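Local coordinates for protein transcriptional regulator AefR (Pseudomonas syringae pv. tomato, PDB 3CDL) that probably acts as a TetR-family transcriptional regulator, binding DNA at cis-regulatory regions through a predicted helix-turn-helix motif, at residues B[85-90]-B[187-192]; B[132-137]-B[158-163]. One frame throughout, in Å; residues are numbered along the deposited sequence. Where two conformers were deposited one is given.

Contact 1 (B[85-90]-B[187-192]); sequences QLLELL and VVESAL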
loop_
_atom_site.group_PDB
_atom_site.type_symbol
_atom_site.label_atom_id
_atom_site.label_comp_id
_atom_site.label_asym_id
_atom_site.label_seq_id
_atom_site.Cartn_x
_atom_site.Cartn_y
_atom_site.Cartn_z
ATOM N N GLN B 85 -0.592 24.914 11.340
ATOM C CA GLN B 85 0.111 24.705 10.075
ATOM C C GLN B 85 0.168 23.246 9.628
ATOM O O GLN B 85 0.037 22.974 8.452
ATOM C CB GLN B 85 1.512 25.346 10.086
ATOM C CG GLN B 85 2.496 24.869 11.164
ATOM C CD GLN B 85 3.739 25.766 11.260
ATOM O OE1 GLN B 85 4.468 25.943 10.284
ATOM N NE2 GLN B 85 3.978 26.332 12.436
ATOM N N LEU B 86 0.341 22.307 10.554
ATOM C CA LEU B 86 0.355 20.893 10.172
ATOM C C LEU B 86 -1.044 20.394 9.788
ATOM O O LEU B 86 -1.187 19.545 8.922
ATOM C CB LEU B 86 1.015 20.005 11.256
ATOM C CG LEU B 86 1.118 18.483 11.021
ATOM C CD1 LEU B 86 1.631 18.102 9.628
ATOM C CD2 LEU B 86 1.952 17.809 12.103
ATOM N N LEU B 87 -2.075 20.933 10.423
ATOM C CA LEU B 87 -3.446 20.638 10.006
ATOM C C LEU B 87 -3.573 20.925 8.514
ATOM O O LEU B 87 -3.945 20.032 7.754
ATOM C CB LEU B 87 -4.476 21.468 10.788
ATOM C CG LEU B 87 -5.665 20.748 11.451
ATOM C CD1 LEU B 87 -6.746 21.759 11.809
ATOM C CD2 LEU B 87 -6.256 19.564 10.649
ATOM N N GLU B 88 -3.216 22.153 8.126
ATOM C CA GLU B 88 -3.187 22.640 6.754
ATOM C C GLU B 88 -2.395 21.772 5.765
ATOM O O GLU B 88 -2.794 21.622 4.609
ATOM C CB GLU B 88 -2.562 24.024 6.758
ATOM C CG GLU B 88 -3.366 25.084 6.107
ATOM C CD GLU B 88 -2.763 26.460 6.347
ATOM O OE1 GLU B 88 -3.448 27.332 6.932
ATOM O OE2 GLU B 88 -1.587 26.664 5.970
ATOM N N LEU B 89 -1.263 21.222 6.204
ATOM C CA LEU B 89 -0.463 20.348 5.352
ATOM C C LEU B 89 -1.260 19.080 5.085
ATOM O O LEU B 89 -1.387 18.618 3.951
ATOM C CB LEU B 89 0.865 19.964 6.032
ATOM C CG LEU B 89 2.122 20.829 5.848
ATOM C CD1 LEU B 89 2.181 21.954 6.871
ATOM C CD2 LEU B 89 3.404 19.984 5.926
ATOM N N LEU B 90 -1.780 18.514 6.164
ATOM C CA LEU B 90 -2.491 17.255 6.101
ATOM C C LEU B 90 -3.725 17.382 5.209
ATOM O O LEU B 90 -4.055 16.454 4.464
ATOM C CB LEU B 90 -2.857 16.817 7.515
ATOM C CG LEU B 90 -1.905 15.907 8.296
ATOM C CD1 LEU B 90 -0.607 15.552 7.571
ATOM C CD2 LEU B 90 -1.672 16.416 9.735
ATOM N N VAL B 187 -9.646 11.263 9.974
ATOM C CA VAL B 187 -8.354 10.635 9.805
ATOM C C VAL B 187 -7.262 11.690 9.940
ATOM O O VAL B 187 -6.260 11.467 10.631
ATOM C CB VAL B 187 -8.236 9.662 8.551
ATOM C CG1 VAL B 187 -9.501 8.844 8.347
ATOM C CG2 VAL B 187 -7.860 10.379 7.312
ATOM N N VAL B 188 -7.488 12.865 9.367
ATOM C CA VAL B 188 -6.502 13.938 9.492
ATOM C C VAL B 188 -6.230 14.256 10.967
ATOM O O VAL B 188 -5.081 14.256 11.424
ATOM C CB VAL B 188 -6.959 15.232 8.800
ATOM C CG1 VAL B 188 -5.977 16.342 9.079
ATOM C CG2 VAL B 188 -7.088 15.024 7.314
ATOM N N GLU B 189 -7.317 14.510 11.689
ATOM C CA GLU B 189 -7.301 14.895 13.089
ATOM C C GLU B 189 -6.513 13.920 13.959
ATOM O O GLU B 189 -5.599 14.362 14.662
ATOM C CB GLU B 189 -8.734 15.017 13.590
ATOM C CG GLU B 189 -8.953 16.153 14.544
ATOM C CD GLU B 189 -9.440 17.412 13.852
ATOM O OE1 GLU B 189 -10.626 17.460 13.441
ATOM O OE2 GLU B 189 -8.642 18.368 13.750
ATOM N N SER B 190 -6.839 12.620 13.918
ATOM C CA SER B 190 -6.050 11.659 14.693
ATOM C C SER B 190 -4.628 11.521 14.226
ATOM O O SER B 190 -3.748 11.315 15.049
ATOM C CB SER B 190 -6.678 10.260 14.857
ATOM O OG SER B 190 -7.349 9.883 13.688
ATOM N N ALA B 191 -4.394 11.648 12.924
ATOM C CA ALA B 191 -3.024 11.617 12.398
ATOM C C ALA B 191 -2.238 12.699 13.075
ATOM O O ALA B 191 -1.229 12.398 13.718
ATOM C CB ALA B 191 -2.998 11.779 10.896
ATOM N N LEU B 192 -2.748 13.936 12.971
ATOM C CA LEU B 192 -2.224 15.142 13.624
ATOM C C LEU B 192 -1.937 14.910 15.100
ATOM O O LEU B 192 -0.807 15.114 15.574
ATOM C CB LEU B 192 -3.252 16.285 13.500
ATOM C CG LEU B 192 -2.912 17.792 13.447
ATOM C CD1 LEU B 192 -4.055 18.652 14.012
ATOM C CD2 LEU B 192 -1.648 18.156 14.145
#
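Helices 82-97 and 181-199 pack against each other in the all-helical C-terminal domain of this TetR-family protein. Their segments 85-90 and 187-192 run closer to antiparallel than to parallel, at 134°. The axes approach to 10.0 Å. L90 and V188 face each other, and their side chains slide past one another in opposite directions. V188 CG1 stands anti to its backbone N (chi1 174°) and lies 3.5 Å from L90 CB. V188 CG1 also meets L87 CD2 at 3.6 Å, so it fits between two leucines one turn apart. L87 crosses V188 at about a right angle. L192 touches three leucines. L192 CD1 lies 3.7 Å from L87 CG, and L192 CD2 lies 4.2 Å from L86 CD2. L90 CD2 comes to 4.1 Å from L192 CB. The E189 chain bends at chi2 and brings E189 OE2 to 4.1 Å from L87 CD2. Behind helix 181-199, V187 and S190 pack on F154 of the second subunit. No hydrogen bond or salt bridge joins the two segments. They are held by branched aliphatic side chains, so the contact depends on shape and on burial of hydrocarbon.

Contact 2 (B[132-137]-B[158-163]); sequences ETFSAW and QMHALL
The rings of F134 and H160 lie almost parallel in an offset stack, with planes 10° apart and centroids 3.9 Å apart. H160 NE2 sits over one face of the phenyl ring, displaced toward its rim. The selenomethionine M159 reaches the same ring obliquely. M159 SE is 4.1 Å from the F134 ring centroid, a Met-aromatic contact. The M159 chain bends at chi3, and M159 CE goes on to W137, 3.9 Å from W137 CZ3. E132 and H160 meet tip to tip, with E132 OE1 3.4 Å from H160 CE1. The carboxylate could favour a protonated imidazole, although K93 nearby would work against it. The carboxylate is in turn held by the backbone of its own segment. The backbone N of S135 donates to E132 OE2 at 2.8 Å, an N-H...O angle of 157°, from above the carboxylate plane. On the far segment, H160 ND1 has a weak hydrogen bond to A156 O, one turn back. Q158 and A161 pack on the second subunit. The contact joins the first turn of helix 133-143 to the middle of helix 152-167. K93 of helix 82-97 touches both stacked rings, and F195 of helix 181-199 packs on M159.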
loop_
_atom_site.group_PDB
_atom_site.type_symbol
_atom_site.label_atom_id
_atom_site.label_comp_id
_atom_site.label_asym_id
_atom_site.label_seq_id
_atom_site.Cartn_x
_atom_site.Cartn_y
_atom_site.Cartn_z
ATOM N N GLU B 132 10.877 16.255 -0.701
ATOM C CA GLU B 132 9.415 16.165 -0.600
ATOM C C GLU B 132 8.863 16.963 0.593
ATOM O O GLU B 132 9.610 17.279 1.526
ATOM C CB GLU B 132 8.943 14.701 -0.596
ATOM C CG GLU B 132 8.843 14.020 0.768
ATOM C CD GLU B 132 7.506 14.281 1.467
ATOM O OE1 GLU B 132 6.461 14.421 0.790
ATOM O OE2 GLU B 132 7.504 14.355 2.708
ATOM N N THR B 133 7.556 17.261 0.559
ATOM C CA THR B 133 6.944 18.342 1.374
ATOM C C THR B 133 6.953 18.140 2.885
ATOM O O THR B 133 7.440 19.012 3.619
ATOM C CB THR B 133 5.475 18.630 0.973
ATOM O OG1 THR B 133 5.289 18.361 -0.416
ATOM C CG2 THR B 133 5.112 20.094 1.271
ATOM N N PHE B 134 6.378 17.019 3.332
ATOM C CA PHE B 134 6.242 16.696 4.760
ATOM C C PHE B 134 7.629 16.642 5.394
ATOM O O PHE B 134 7.848 17.170 6.488
ATOM C CB PHE B 134 5.475 15.369 4.965
ATOM C CG PHE B 134 3.981 15.448 4.641
ATOM C CD1 PHE B 134 3.124 14.411 5.009
ATOM C CD2 PHE B 134 3.429 16.564 3.989
ATOM C CE1 PHE B 134 1.755 14.469 4.722
ATOM C CE2 PHE B 134 2.056 16.632 3.701
ATOM C CZ PHE B 134 1.222 15.590 4.074
ATOM N N SER B 135 8.562 16.040 4.660
ATOM C CA SER B 135 9.958 15.969 5.029
ATOM C C SER B 135 10.568 17.351 5.238
ATOM O O SER B 135 11.152 17.630 6.280
ATOM C CB SER B 135 10.705 15.227 3.932
ATOM O OG SER B 135 11.884 14.650 4.440
ATOM N N ALA B 136 10.425 18.223 4.248
ATOM C CA ALA B 136 11.037 19.543 4.294
ATOM C C ALA B 136 10.617 20.294 5.559
ATOM O O ALA B 136 11.437 20.930 6.228
ATOM C CB ALA B 136 10.668 20.330 3.040
ATOM N N TRP B 137 9.333 20.185 5.884
ATOM C CA TRP B 137 8.735 20.831 7.041
ATOM C C TRP B 137 9.281 20.270 8.350
ATOM O O TRP B 137 9.736 21.034 9.205
ATOM C CB TRP B 137 7.218 20.648 6.980
ATOM C CG TRP B 137 6.434 21.424 7.998
ATOM C CD1 TRP B 137 6.012 22.730 7.905
ATOM C CD2 TRP B 137 5.948 20.934 9.250
ATOM N NE1 TRP B 137 5.304 23.076 9.031
ATOM C CE2 TRP B 137 5.243 21.988 9.867
ATOM C CE3 TRP B 137 6.040 19.702 9.910
ATOM C CZ2 TRP B 137 4.646 21.850 11.116
ATOM C CZ3 TRP B 137 5.437 19.564 11.148
ATOM C CH2 TRP B 137 4.754 20.634 11.740
ATOM N N GLN B 158 5.499 7.860 8.364
ATOM C CA GLN B 158 4.457 7.638 9.355
ATOM C C GLN B 158 3.334 8.636 9.132
ATOM O O GLN B 158 2.148 8.259 9.045
ATOM C CB GLN B 158 5.047 7.814 10.756
ATOM C CG GLN B 158 6.180 6.838 11.083
ATOM C CD GLN B 158 6.753 7.076 12.455
ATOM O OE1 GLN B 158 6.680 6.207 13.303
ATOM N NE2 GLN B 158 7.308 8.264 12.695
HETATM N N MSE B 159 3.714 9.906 8.978
HETATM C CA MSE B 159 2.766 10.980 8.696
HETATM C C MSE B 159 1.865 10.577 7.526
HETATM O O MSE B 159 0.654 10.606 7.623
HETATM C CB MSE B 159 3.531 12.270 8.361
HETATM C CG MSE B 159 2.998 13.529 9.032
HETATM SE SE MSE B 159 3.720 15.206 8.305
HETATM C CE MSE B 159 4.288 16.045 9.945
ATOM N N HIS B 160 2.506 10.213 6.411
ATOM C CA HIS B 160 1.840 9.821 5.176
ATOM C C HIS B 160 1.007 8.560 5.296
ATOM O O HIS B 160 -0.109 8.508 4.759
ATOM C CB HIS B 160 2.851 9.684 4.044
ATOM C CG HIS B 160 3.122 10.974 3.345
ATOM N ND1 HIS B 160 4.336 11.631 3.426
ATOM C CD2 HIS B 160 2.327 11.746 2.561
ATOM C CE1 HIS B 160 4.286 12.741 2.706
ATOM N NE2 HIS B 160 3.075 12.845 2.181
ATOM N N ALA B 161 1.563 7.567 6.002
ATOM C CA ALA B 161 0.897 6.307 6.345
ATOM C C ALA B 161 -0.405 6.496 7.103
ATOM O O ALA B 161 -1.361 5.762 6.911
ATOM C CB ALA B 161 1.847 5.427 7.197
ATOM N N LEU B 162 -0.437 7.465 7.995
ATOM C CA LEU B 162 -1.642 7.701 8.786
ATOM C C LEU B 162 -2.825 8.166 7.931
ATOM O O LEU B 162 -3.945 7.977 8.335
ATOM C CB LEU B 162 -1.348 8.676 9.937
ATOM C CG LEU B 162 -1.032 8.132 11.359
ATOM C CD1 LEU B 162 -1.154 6.602 11.517
ATOM C CD2 LEU B 162 0.289 8.680 11.971
ATOM N N LEU B 163 -2.547 8.727 6.743
ATOM C CA LEU B 163 -3.557 9.194 5.763
ATOM C C LEU B 163 -3.805 8.182 4.651
ATOM O O LEU B 163 -4.935 7.854 4.327
ATOM C CB LEU B 163 -3.101 10.514 5.126
ATOM C CG LEU B 163 -3.529 11.880 5.712
ATOM C CD1 LEU B 163 -3.310 11.995 7.189
ATOM C CD2 LEU B 163 -2.867 13.070 4.972
#

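Overall arrangement
After the N-terminal helices, which carry the predicted DNA-binding motif, comes helix 82-97 of the C-terminal helical part. Segment 85-90 opens contact 1, which closes only at 187-192, 97 residues on. Contact 2 is nested inside that loop. It closes a shorter one, from 132-137 to 158-163. The contact centres are about 10 Å apart, and the two meet directly. Q85 OE1 and W137 NE1 probably form a hydrogen bond. L86 packs on M159, and A191 on L162. Helix 82-97 thus touches helices 133-143, 152-167 and 181-199, tying early and late parts of the domain into one core. Both contacts also reach the second subunit.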